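Putative S41 protease (Bacteroides fragilis NCTC 9343, PDB 3K50) probably cleaves peptide bonds as a serine peptidase of family S41, with a PDZ domain beside its ClpP/crotonase-like peptidase region. Local coordinates at residues V22-Y27 / R31-P36; Q43-F48 / S61-L66; T332-H337 / I343-V348. All blocks are in the same frame, centred on the assembly; numbering follows the deposited sequence. Where two conformers were deposited one is given.

Overall arrangement
The three contacts make one compact unit on the same side of the chain's centre, in which the N-terminal helices pack on a sheet that includes a hairpin from the S41 family region. Contact 3 is that hairpin, 332-337 with 343-348. Contact 2 lies about 10 Å from it between centres and adds strand 62-65 beside strand 342-352, the strand it shares with contact 3, where D64 O lies 2.7 Å from I343 N, probably a hydrogen bond. Contact 1, about 13 Å from contact 3 and 15 Å from contact 2 between centres, closes the end of helix 18-26. Its M23 SE lies 3.9 Å from F48 CE2, and its Y27 CD1 lies 3.4 Å from L346 CD1.

Contact 1 (V22-Y27 / R31-P36); sequences VMRQEY and RDMPSP
The selenomethionine M33 reaches from the loop 31-36 to the end of helix 18-26 and lies among M23, R24 and Y27. Its CG sits beside its own backbone N (chi1 -67°), the chain runs on extended, and a bend at chi3 turns the methyl group CE over the centre of one face of the R24 guanidinium. CE also lies 3.8 Å from R24 CG, while the other end of the side chain, CG, meets Y27 CD2 at 3.8 Å, at the edge of the ring. M23 CB comes within 4.0 Å of M33 CE, and M23 CE lies over one face of the Y27 ring. The selenium of M33 stands 5.2 Å from the centroid of the Y27 ring, an oblique Met-aromatic contact. A long, flexible, apolar chain can serve all these neighbours at once.

R24 is extended from CG to NE, which carries its flat end past M33 to the P34-P36 part of the loop. P36 CG lies over the guanidinium face opposite CE, so the group is sandwiched between two apolar side chains while its edge remains available for bonding. There NH2 donates to P34 O at 3.1 Å, with an N-H...O angle of 162° and the acceptor close to the guanidinium plane. A water in that plane accepts from NH1 and donates to M33 O, and a salt bridge from NE to D20 helps to fix the rotation. Y27 OH is held by D57 and A54.

Together these interactions pack the loop that follows helix 18-26 back against the helix's C-terminal end, within the S41 N-terminal domain.

Contact 2 (Q43-F48 / S61-L66); sequences QKPEAF and SKIDSL
I63 points from strand 62-65 at the first turn of helix 45-52, where it meets P45 and E46. One side of the contact is dry and apolar. I63 CG1 lies 3.8 Å from P45 C, against the helix backbone, and its CD1 carries on to P45 CB at 4.0 Å. With CG1 beside the backbone N (chi1 -56°), this longer branch faces the proline while CG2 is turned to the glutamate. A branched residue fits because its two arms serve two neighbours of the helix. Proline suits the first helical turn, having no N-H to leave without a partner there, and the turn is held by F48 N bonding to K44 O. I63 also touches I19 of helix 18-26 and L344 of strand 342-352.

The E46 side is exposed and wet, although E46 OE2 comes within 3.6 Å of I63 CG2. E46 bends at chi2 (80°), so that its CG rests by I63 CB and its carboxylate by CG2. One water donates to E46 OE2 at 3.0 Å and to I63 O at 3.1 Å, linking the acidic side chain to the strand backbone. On either side of I63 in sequence, K62 and D64 are joined by a salt bridge from NZ, which D64 OD2 accepts through its syn lone pair.

The arrangement is helix-on-sheet packing at the surface, in which the first turn of helix 45-52 rests on I63 of strand 62-65.

Contact 3 (T332-H337 / I343-V348); sequences TKPFVH and ILNLVV
The F335 ring meets V348 at its edge, where CG1 lies in the ring plane and 3.8 Å from CE1; L344 O is also at the edge, 3.8 Å from CD1, and L346 CB approaches CD1 obliquely, at 4.1 Å. This ring belongs to an antiparallel beta hairpin, strand 330-336 with strand 342-352. Just beyond it, the H337 ring packs edge-to-face with W18. F335 CG is beside the backbone N (chi1 -64°), which lays the ring along the neighbouring strand toward L346 and V348. F335, L344 and L346 share the sheet face on which helix 18-26 packs: W18, V22 and E26 touch the F335 side chain, and V22 also touches L344. Large apolar residues suit this side because the helix covers it. K333 starts on the same face, its CB 3.9 Å from V348 CG2.

The opposite face carries P334, V336, I343 and N345. Here P334 CB packs on I343 CG2 at 3.7 Å. Proline is tolerated at position 334 because it belongs to a non-hydrogen-bonded pair with N345, so its missing N-H costs the pairing nothing.

Two hydrogen-bonded pairs hold the strands together, K333 with L346 and F335 with L344, each bonded in both directions. CA-H...O contacts fill in, T332 CA approaching L346 O at 3.0 Å. The straightest bond of the four runs from L344 N to F335 O, 2.8 Å long with an N-H...O angle of 164°.

Contact 1 (V22-Y27 / R31-P36)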
loop_
_atom_site.group_PDB
_atom_site.type_symbol
_atom_site.label_atom_id
_atom_site.label_comp_id
_atom_site.label_asym_id
_atom_site.label_seq_id
_atom_site.Cartn_x
_atom_site.Cartn_y
_atom_site.Cartn_z
ATOM N N VAL A 22 -11.963 -20.097 -15.100
ATOM C CA VAL A 22 -10.686 -19.666 -14.590
ATOM C C VAL A 22 -10.597 -19.966 -13.077
ATOM O O VAL A 22 -9.545 -20.370 -12.613
ATOM C CB VAL A 22 -10.408 -18.188 -14.922
ATOM C CG1 VAL A 22 -11.464 -17.296 -14.295
ATOM C CG2 VAL A 22 -8.995 -17.797 -14.451
HETATM N N MSE A 23 -11.698 -19.836 -12.322
HETATM C CA MSE A 23 -11.638 -20.091 -10.874
HETATM C C MSE A 23 -11.534 -21.589 -10.567
HETATM O O MSE A 23 -10.760 -22.007 -9.747
HETATM C CB MSE A 23 -12.873 -19.496 -10.137
HETATM C CG MSE A 23 -12.783 -17.984 -9.941
HETATM SE SE MSE A 23 -14.335 -17.300 -8.937
HETATM C CE MSE A 23 -13.896 -17.977 -7.142
ATOM N N ARG A 24 -12.333 -22.403 -11.230
ATOM C CA ARG A 24 -12.300 -23.831 -10.930
ATOM C C ARG A 24 -10.884 -24.418 -11.279
ATOM O O ARG A 24 -10.446 -25.364 -10.659
ATOM C CB ARG A 24 -13.514 -24.556 -11.557
ATOM C CG ARG A 24 -14.793 -24.204 -10.797
ATOM C CD ARG A 24 -16.075 -24.914 -11.240
ATOM N NE ARG A 24 -17.284 -24.432 -10.548
ATOM C CZ ARG A 24 -17.667 -24.767 -9.319
ATOM N NH1 ARG A 24 -16.975 -25.611 -8.573
ATOM N NH2 ARG A 24 -18.779 -24.248 -8.826
ATOM N N GLN A 25 -10.159 -23.806 -12.216
ATOM C CA GLN A 25 -8.853 -24.301 -12.578
ATOM C C GLN A 25 -7.752 -23.707 -11.710
ATOM O O GLN A 25 -6.869 -24.436 -11.263
ATOM C CB GLN A 25 -8.550 -24.017 -14.070
ATOM C CG GLN A 25 -7.058 -24.322 -14.506
ATOM C CD GLN A 25 -6.543 -25.771 -14.225
ATOM O OE1 GLN A 25 -5.393 -25.953 -13.798
ATOM N NE2 GLN A 25 -7.397 -26.785 -14.446
ATOM N N GLU A 26 -7.815 -22.401 -11.448
ATOM C CA GLU A 26 -6.693 -21.674 -10.860
ATOM C C GLU A 26 -6.780 -21.247 -9.403
ATOM O O GLU A 26 -5.775 -20.876 -8.829
ATOM C CB GLU A 26 -6.502 -20.367 -11.633
ATOM C CG GLU A 26 -6.368 -20.477 -13.127
ATOM C CD GLU A 26 -5.061 -21.089 -13.591
ATOM O OE1 GLU A 26 -4.163 -21.281 -12.779
ATOM O OE2 GLU A 26 -4.932 -21.372 -14.793
ATOM N N TYR A 27 -7.974 -21.259 -8.829
ATOM C CA TYR A 27 -8.198 -20.813 -7.473
ATOM C C TYR A 27 -7.550 -21.708 -6.428
ATOM O O TYR A 27 -7.707 -22.932 -6.483
ATOM C CB TYR A 27 -9.708 -20.817 -7.211
ATOM C CG TYR A 27 -10.242 -20.103 -5.983
ATOM C CD1 TYR A 27 -9.672 -18.914 -5.509
ATOM C CD2 TYR A 27 -11.425 -20.506 -5.418
ATOM C CE1 TYR A 27 -10.231 -18.241 -4.407
ATOM C CE2 TYR A 27 -12.042 -19.791 -4.332
ATOM C CZ TYR A 27 -11.431 -18.657 -3.854
ATOM O OH TYR A 27 -12.006 -17.932 -2.832
ATOM N N ARG A 31 -11.660 -26.243 -4.179
ATOM C CA ARG A 31 -12.444 -27.308 -3.575
ATOM C C ARG A 31 -13.542 -26.826 -2.622
ATOM O O ARG A 31 -14.447 -27.593 -2.269
ATOM C CB ARG A 31 -11.516 -28.237 -2.793
ATOM C CG ARG A 31 -10.615 -29.135 -3.633
ATOM C CD ARG A 31 -9.797 -30.004 -2.673
ATOM N NE ARG A 31 -8.974 -30.943 -3.405
ATOM C CZ ARG A 31 -9.404 -32.093 -3.916
ATOM N NH1 ARG A 31 -10.661 -32.462 -3.780
ATOM N NH2 ARG A 31 -8.576 -32.875 -4.595
ATOM N N ASP A 32 -13.404 -25.583 -2.171
ATOM C CA ASP A 32 -14.292 -24.968 -1.201
ATOM C C ASP A 32 -15.242 -23.955 -1.848
ATOM O O ASP A 32 -15.926 -23.217 -1.157
ATOM C CB ASP A 32 -13.446 -24.322 -0.096
ATOM C CG ASP A 32 -12.719 -25.341 0.728
ATOM O OD1 ASP A 32 -13.396 -26.197 1.328
ATOM O OD2 ASP A 32 -11.477 -25.293 0.767
HETATM N N MSE A 33 -15.303 -23.939 -3.170
HETATM C CA MSE A 33 -16.309 -23.145 -3.820
HETATM C C MSE A 33 -17.653 -23.828 -3.671
HETATM O O MSE A 33 -17.717 -25.046 -3.537
HETATM C CB MSE A 33 -16.046 -22.988 -5.331
HETATM C CG MSE A 33 -14.813 -22.164 -5.671
HETATM SE SE MSE A 33 -14.269 -22.311 -7.537
HETATM C CE MSE A 33 -15.887 -21.515 -8.362
ATOM N N PRO A 34 -18.737 -23.043 -3.592
ATOM C CA PRO A 34 -20.131 -23.587 -3.683
ATOM C C PRO A 34 -20.331 -24.477 -4.887
ATOM O O PRO A 34 -19.581 -24.373 -5.853
ATOM C CB PRO A 34 -20.983 -22.333 -3.843
ATOM C CG PRO A 34 -20.202 -21.270 -3.066
ATOM C CD PRO A 34 -18.713 -21.629 -3.192
ATOM N N SER A 35 -21.276 -25.406 -4.814
ATOM C CA SER A 35 -21.555 -26.265 -5.984
ATOM C C SER A 35 -22.093 -25.474 -7.201
ATOM O O SER A 35 -22.804 -24.468 -7.024
ATOM C CB SER A 35 -22.537 -27.411 -5.648
ATOM O OG SER A 35 -21.844 -28.561 -5.160
ATOM N N PRO A 36 -21.736 -25.912 -8.429
ATOM C CA PRO A 36 -22.244 -25.245 -9.621
ATOM C C PRO A 36 -23.747 -25.015 -9.530
ATOM O O PRO A 36 -24.509 -25.975 -9.441
ATOM C CB PRO A 36 -21.901 -26.228 -10.759
ATOM C CG PRO A 36 -20.672 -26.920 -10.280
ATOM C CD PRO A 36 -20.827 -27.026 -8.779
HETATM O O HOH W 1 -17.767 -26.903 -5.707
#

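Contact 2 (Q43-F48 / S61-L66)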
loop_
_atom_site.group_PDB
_atom_site.type_symbol
_atom_site.label_atom_id
_atom_site.label_comp_id
_atom_site.label_asym_id
_atom_site.label_seq_id
_atom_site.Cartn_x
_atom_site.Cartn_y
_atom_site.Cartn_z
ATOM N N GLN A 43 -25.510 -11.280 -14.718
ATOM C CA GLN A 43 -24.853 -10.881 -13.462
ATOM C C GLN A 43 -23.450 -10.268 -13.658
ATOM O O GLN A 43 -22.646 -10.762 -14.446
ATOM C CB GLN A 43 -24.710 -12.170 -12.637
ATOM C CG GLN A 43 -24.280 -12.088 -11.238
ATOM C CD GLN A 43 -24.264 -13.462 -10.644
ATOM O OE1 GLN A 43 -23.655 -14.400 -11.198
ATOM N NE2 GLN A 43 -24.949 -13.615 -9.530
ATOM N N LYS A 44 -23.136 -9.216 -12.902
ATOM C CA LYS A 44 -21.797 -8.641 -12.933
ATOM C C LYS A 44 -20.763 -9.605 -12.349
ATOM O O LYS A 44 -21.093 -10.367 -11.435
ATOM C CB LYS A 44 -21.738 -7.368 -12.121
ATOM C CG LYS A 44 -22.494 -6.244 -12.736
ATOM C CD LYS A 44 -22.612 -5.078 -11.779
ATOM C CE LYS A 44 -21.317 -4.435 -11.367
ATOM N NZ LYS A 44 -21.619 -3.128 -10.699
ATOM N N PRO A 45 -19.518 -9.580 -12.880
ATOM C CA PRO A 45 -18.459 -10.436 -12.371
ATOM C C PRO A 45 -18.279 -10.270 -10.864
ATOM O O PRO A 45 -18.050 -11.273 -10.185
ATOM C CB PRO A 45 -17.209 -9.965 -13.140
ATOM C CG PRO A 45 -17.599 -8.781 -13.901
ATOM C CD PRO A 45 -19.058 -8.762 -14.018
ATOM N N GLU A 46 -18.441 -9.038 -10.354
ATOM C CA GLU A 46 -18.418 -8.744 -8.922
ATOM C C GLU A 46 -19.398 -9.600 -8.160
ATOM O O GLU A 46 -19.062 -10.165 -7.118
ATOM C CB GLU A 46 -18.742 -7.278 -8.624
ATOM C CG GLU A 46 -17.675 -6.259 -9.040
ATOM C CD GLU A 46 -17.670 -5.880 -10.545
ATOM O OE1 GLU A 46 -18.332 -6.575 -11.359
ATOM O OE2 GLU A 46 -16.990 -4.877 -10.898
ATOM N N ALA A 47 -20.600 -9.759 -8.700
ATOM C CA ALA A 47 -21.652 -10.501 -8.010
ATOM C C ALA A 47 -21.385 -11.991 -8.096
ATOM O O ALA A 47 -21.636 -12.716 -7.129
ATOM C CB ALA A 47 -23.055 -10.158 -8.585
ATOM N N PHE A 48 -20.900 -12.448 -9.250
ATOM C CA PHE A 48 -20.561 -13.829 -9.384
ATOM C C PHE A 48 -19.505 -14.146 -8.327
ATOM O O PHE A 48 -19.642 -15.149 -7.569
ATOM C CB PHE A 48 -19.980 -14.171 -10.777
ATOM C CG PHE A 48 -19.563 -15.586 -10.894
ATOM C CD1 PHE A 48 -20.457 -16.549 -11.334
ATOM C CD2 PHE A 48 -18.306 -15.993 -10.494
ATOM C CE1 PHE A 48 -20.079 -17.911 -11.410
ATOM C CE2 PHE A 48 -17.940 -17.357 -10.536
ATOM C CZ PHE A 48 -18.824 -18.308 -10.999
ATOM N N SER A 61 -9.763 -11.963 -3.092
ATOM C CA SER A 61 -10.027 -11.952 -4.514
ATOM C C SER A 61 -10.924 -10.799 -4.848
ATOM O O SER A 61 -11.856 -10.494 -4.113
ATOM C CB SER A 61 -10.720 -13.248 -4.915
ATOM O OG SER A 61 -9.902 -14.345 -4.635
ATOM N N LYS A 62 -10.701 -10.174 -6.004
ATOM C CA LYS A 62 -11.546 -9.051 -6.383
ATOM C C LYS A 62 -11.502 -8.725 -7.878
ATOM O O LYS A 62 -10.591 -9.134 -8.584
ATOM C CB LYS A 62 -11.129 -7.809 -5.626
ATOM C CG LYS A 62 -9.756 -7.359 -5.875
ATOM C CD LYS A 62 -9.315 -6.410 -4.750
ATOM C CE LYS A 62 -7.942 -5.770 -5.019
ATOM N NZ LYS A 62 -7.936 -4.892 -6.254
ATOM N N ILE A 63 -12.515 -7.989 -8.323
ATOM C CA ILE A 63 -12.642 -7.556 -9.716
ATOM C C ILE A 63 -12.138 -6.119 -9.808
ATOM O O ILE A 63 -12.478 -5.270 -8.972
ATOM C CB ILE A 63 -14.106 -7.618 -10.235
ATOM C CG1 ILE A 63 -14.726 -9.024 -10.079
ATOM C CG2 ILE A 63 -14.193 -7.063 -11.698
ATOM C CD1 ILE A 63 -13.975 -10.182 -10.813
ATOM N N ASP A 64 -11.315 -5.873 -10.813
ATOM C CA ASP A 64 -10.814 -4.547 -11.162
ATOM C C ASP A 64 -11.039 -4.296 -12.658
ATOM O O ASP A 64 -10.896 -5.197 -13.503
ATOM C CB ASP A 64 -9.335 -4.435 -10.843
ATOM C CG ASP A 64 -9.078 -4.240 -9.358
ATOM O OD1 ASP A 64 -9.748 -3.391 -8.730
ATOM O OD2 ASP A 64 -8.202 -4.922 -8.812
ATOM N N SER A 65 -11.388 -3.062 -12.983
ATOM C CA SER A 65 -11.631 -2.690 -14.370
ATOM C C SER A 65 -10.332 -2.647 -15.144
ATOM O O SER A 65 -9.274 -2.429 -14.570
ATOM C CB SER A 65 -12.353 -1.337 -14.464
ATOM O OG SER A 65 -13.707 -1.477 -14.046
ATOM N N LEU A 66 -10.425 -2.928 -16.439
ATOM C CA LEU A 66 -9.290 -2.839 -17.315
ATOM C C LEU A 66 -9.429 -1.476 -17.966
ATOM O O LEU A 66 -10.314 -1.293 -18.777
ATOM C CB LEU A 66 -9.345 -3.931 -18.364
ATOM C CG LEU A 66 -8.092 -4.076 -19.222
ATOM C CD1 LEU A 66 -6.893 -4.556 -18.396
ATOM C CD2 LEU A 66 -8.398 -5.041 -20.330
HETATM O O HOH W 2 -14.917 -3.423 -9.327
#

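Contact 3 (T332-H337 / I343-V348)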
loop_
_atom_site.group_PDB
_atom_site.type_symbol
_atom_site.label_atom_id
_atom_site.label_comp_id
_atom_site.label_asym_id
_atom_site.label_seq_id
_atom_site.Cartn_x
_atom_site.Cartn_y
_atom_site.Cartn_z
ATOM N N THR A 332 -2.657 -13.113 -4.545
ATOM C CA THR A 332 -3.483 -13.099 -5.726
ATOM C C THR A 332 -2.627 -12.963 -6.991
ATOM O O THR A 332 -1.457 -12.517 -6.931
ATOM C CB THR A 332 -4.464 -11.926 -5.702
ATOM O OG1 THR A 332 -3.734 -10.693 -5.686
ATOM C CG2 THR A 332 -5.452 -12.017 -4.433
ATOM N N LYS A 333 -3.177 -13.408 -8.111
ATOM C CA LYS A 333 -2.571 -13.155 -9.423
ATOM C C LYS A 333 -3.698 -12.619 -10.326
ATOM O O LYS A 333 -4.863 -12.944 -10.126
ATOM C CB LYS A 333 -1.915 -14.409 -9.999
ATOM C CG LYS A 333 -0.471 -14.192 -10.450
ATOM C CD LYS A 333 0.463 -15.216 -9.760
ATOM C CE LYS A 333 1.946 -14.821 -9.778
ATOM N NZ LYS A 333 2.684 -15.480 -8.641
ATOM N N PRO A 334 -3.369 -11.718 -11.257
ATOM C CA PRO A 334 -4.360 -11.218 -12.212
ATOM C C PRO A 334 -4.658 -12.141 -13.405
ATOM O O PRO A 334 -3.740 -12.748 -13.968
ATOM C CB PRO A 334 -3.727 -9.947 -12.739
ATOM C CG PRO A 334 -2.266 -10.145 -12.568
ATOM C CD PRO A 334 -2.064 -11.028 -11.391
ATOM N N PHE A 335 -5.944 -12.250 -13.752
ATOM C CA PHE A 335 -6.392 -12.978 -14.917
ATOM C C PHE A 335 -7.300 -11.982 -15.647
ATOM O O PHE A 335 -8.226 -11.444 -15.050
ATOM C CB PHE A 335 -7.133 -14.259 -14.526
ATOM C CG PHE A 335 -6.273 -15.259 -13.816
ATOM C CD1 PHE A 335 -6.110 -15.210 -12.450
ATOM C CD2 PHE A 335 -5.597 -16.239 -14.538
ATOM C CE1 PHE A 335 -5.294 -16.160 -11.790
ATOM C CE2 PHE A 335 -4.761 -17.146 -13.903
ATOM C CZ PHE A 335 -4.586 -17.071 -12.518
ATOM N N VAL A 336 -7.004 -11.706 -16.906
ATOM C CA VAL A 336 -7.778 -10.750 -17.721
ATOM C C VAL A 336 -8.827 -11.468 -18.521
ATOM O O VAL A 336 -8.514 -12.486 -19.155
ATOM C CB VAL A 336 -6.861 -9.967 -18.678
ATOM C CG1 VAL A 336 -7.605 -8.809 -19.314
ATOM C CG2 VAL A 336 -5.669 -9.416 -17.921
ATOM N N HIS A 337 -10.080 -10.993 -18.477
ATOM C CA HIS A 337 -11.157 -11.618 -19.253
ATOM C C HIS A 337 -10.791 -11.463 -20.736
ATOM O O HIS A 337 -10.285 -10.422 -21.112
ATOM C CB HIS A 337 -12.508 -10.964 -19.030
ATOM C CG HIS A 337 -13.663 -11.733 -19.606
ATOM N ND1 HIS A 337 -14.041 -11.637 -20.930
ATOM C CD2 HIS A 337 -14.549 -12.587 -19.031
ATOM C CE1 HIS A 337 -15.078 -12.426 -21.155
ATOM N NE2 HIS A 337 -15.430 -12.990 -20.010
ATOM N N ILE A 343 -10.420 -7.417 -14.923
ATOM C CA ILE A 343 -9.341 -8.225 -14.367
ATOM C C ILE A 343 -9.870 -8.878 -13.098
ATOM O O ILE A 343 -10.455 -8.177 -12.241
ATOM C CB ILE A 343 -8.138 -7.381 -13.946
ATOM C CG1 ILE A 343 -7.555 -6.575 -15.122
ATOM C CG2 ILE A 343 -7.045 -8.291 -13.295
ATOM C CD1 ILE A 343 -6.622 -5.480 -14.677
ATOM N N LEU A 344 -9.679 -10.200 -13.028
ATOM C CA LEU A 344 -9.968 -11.039 -11.852
ATOM C C LEU A 344 -8.657 -11.222 -11.112
ATOM O O LEU A 344 -7.751 -11.866 -11.641
ATOM C CB LEU A 344 -10.478 -12.409 -12.251
ATOM C CG LEU A 344 -10.626 -13.491 -11.146
ATOM C CD1 LEU A 344 -11.490 -12.930 -9.994
ATOM C CD2 LEU A 344 -11.243 -14.786 -11.685
ATOM N N ASN A 345 -8.523 -10.558 -9.959
ATOM C CA ASN A 345 -7.373 -10.704 -9.077
ATOM C C ASN A 345 -7.767 -11.843 -8.143
ATOM O O ASN A 345 -8.572 -11.655 -7.231
ATOM C CB ASN A 345 -7.073 -9.416 -8.341
ATOM C CG ASN A 345 -6.437 -8.357 -9.258
ATOM O OD1 ASN A 345 -7.045 -7.328 -9.584
ATOM N ND2 ASN A 345 -5.244 -8.647 -9.721
ATOM N N LEU A 346 -7.286 -13.045 -8.467
ATOM C CA LEU A 346 -7.687 -14.273 -7.771
ATOM C C LEU A 346 -6.660 -14.863 -6.807
ATOM O O LEU A 346 -5.485 -14.907 -7.134
ATOM C CB LEU A 346 -8.007 -15.296 -8.837
ATOM C CG LEU A 346 -8.551 -16.676 -8.423
ATOM C CD1 LEU A 346 -9.958 -16.531 -7.910
ATOM C CD2 LEU A 346 -8.507 -17.605 -9.696
ATOM N N VAL A 347 -7.088 -15.299 -5.621
ATOM C CA VAL A 347 -6.182 -16.004 -4.708
ATOM C C VAL A 347 -5.713 -17.277 -5.418
ATOM O O VAL A 347 -6.529 -18.131 -5.783
ATOM C CB VAL A 347 -6.853 -16.380 -3.360
ATOM C CG1 VAL A 347 -5.928 -17.236 -2.497
ATOM C CG2 VAL A 347 -7.257 -15.158 -2.609
ATOM N N VAL A 348 -4.403 -17.410 -5.582
ATOM C CA VAL A 348 -3.782 -18.566 -6.236
ATOM C C VAL A 348 -2.858 -19.396 -5.304
ATOM O O VAL A 348 -2.790 -20.636 -5.430
ATOM C CB VAL A 348 -3.001 -18.135 -7.526
ATOM C CG1 VAL A 348 -4.008 -17.635 -8.580
ATOM C CG2 VAL A 348 -1.880 -17.130 -7.198
#